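Local coordinates for protein inorganic pyrophosphatase (Shewanella sp. AS-11, PDB 6LL8) that probably hydrolyses diphosphate to two phosphates with the help of bound divalent metal ions, manganese being its usual cofactor, at residues D82-A85 against Q86-I89. Sequence-based numbering, arbitrary orientation.
Sequences DDIA and QATI
Ile84, in a short 3-10 turn, makes apolar contacts with Ala87 and, in the strand that starts one residue after Ala87, with Ile89. Its CG1 is anti to the backbone N (chi1 -160°), and the bend at chi2 (63°) brings CD1 to Ala87 CB at 3.9 Å, while CG1 lies 3.9 Å from Ile89 CD1. The two isoleucine side chains cross at about a right angle, both buried. An alanine in place of Ile84 would probably leave the Ala87 methyl and the Ile89 ethyl branch without their shared apolar neighbour.

Two successive i to i+3 backbone hydrogen bonds wind the turn, Gln86 N to Asp83 O at 2.9 Å and Ala87 N to Ile84 O at 3.0 Å. One water bridges two carbonyl oxygens, lying 2.9 Å from Ala85 O and 2.6 Å from Ala87 O, and so links the turn to the start of the extended chain. Over the outer surface the Gln86 side chain, bent at chi2 (88°), folds back on the preceding residues, with OE1 3.5 Å from Asp83 CB and NE2 3.7 Å from Ala85 CB. These are contacts of proximity, and the Asp83 carboxylate turns instead to Ser63 OG and Tyr64 N.

The turn ends the connection from strand 68-72 to strand 88-94, neighbours in the parallel sheet of the DHH domain. Ile84 and Ala87 pack on Val69 and Ile89 on Ile71, while Thr103 and Leu107 of the following loop also touch Ile89.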
# COMPACT_ATOMS: atom_id res chain seq x y z
N ASP A 82 -11.10 -12.93 0.74
CA ASP A 82 -12.07 -13.42 -0.26
C ASP A 82 -13.46 -13.61 0.38
O ASP A 82 -14.46 -13.41 -0.29
CB ASP A 82 -11.61 -14.71 -0.87
CG ASP A 82 -10.45 -14.57 -1.82
OD1 ASP A 82 -10.17 -13.44 -2.25
OD2 ASP A 82 -9.90 -15.63 -2.19
N ASP A 83 -13.51 -14.00 1.66
CA ASP A 83 -14.78 -14.30 2.35
C ASP A 83 -15.20 -13.18 3.28
O ASP A 83 -15.97 -13.41 4.21
CB ASP A 83 -14.71 -15.67 3.01
CG ASP A 83 -13.72 -15.77 4.15
OD1 ASP A 83 -12.95 -14.80 4.40
OD2 ASP A 83 -13.70 -16.82 4.81
N ILE A 84 -14.74 -11.95 3.03
CA ILE A 84 -15.10 -10.82 3.93
C ILE A 84 -16.62 -10.63 4.01
O ILE A 84 -17.08 -10.15 5.05
CB ILE A 84 -14.36 -9.54 3.54
CG1 ILE A 84 -14.29 -8.51 4.68
CG2 ILE A 84 -14.98 -8.94 2.28
CD1 ILE A 84 -13.53 -8.94 5.89
N ALA A 85 -17.40 -10.98 2.99
CA ALA A 85 -18.87 -10.78 3.08
C ALA A 85 -19.48 -11.66 4.18
O ALA A 85 -20.59 -11.34 4.61
CB ALA A 85 -19.55 -11.03 1.76
N GLN A 86 -18.79 -12.72 4.59
CA GLN A 86 -19.29 -13.59 5.67
C GLN A 86 -18.63 -13.27 6.99
O GLN A 86 -18.88 -13.97 7.98
CB GLN A 86 -19.06 -15.05 5.29
CG GLN A 86 -19.94 -15.53 4.13
CD GLN A 86 -19.30 -15.27 2.79
OE1 GLN A 86 -18.17 -15.70 2.53
NE2 GLN A 86 -20.07 -14.65 1.90
N ALA A 87 -17.83 -12.22 7.04
CA ALA A 87 -17.26 -11.65 8.28
C ALA A 87 -18.08 -10.43 8.68
O ALA A 87 -18.94 -9.98 7.89
CB ALA A 87 -15.82 -11.28 8.07
N THR A 88 -17.77 -9.86 9.82
CA THR A 88 -18.35 -8.59 10.23
C THR A 88 -17.19 -7.59 10.29
O THR A 88 -16.27 -7.75 11.10
CB THR A 88 -19.04 -8.69 11.58
OG1 THR A 88 -20.09 -9.65 11.48
CG2 THR A 88 -19.59 -7.36 12.02
N ILE A 89 -17.27 -6.57 9.44
CA ILE A 89 -16.27 -5.48 9.49
C ILE A 89 -16.65 -4.55 10.63
O ILE A 89 -17.73 -3.91 10.58
CB ILE A 89 -16.18 -4.74 8.15
CG1 ILE A 89 -15.76 -5.67 7.02
CG2 ILE A 89 -15.23 -3.56 8.27
CD1 ILE A 89 -15.95 -5.12 5.64
O HOH W 1 -21.28 -9.71 6.90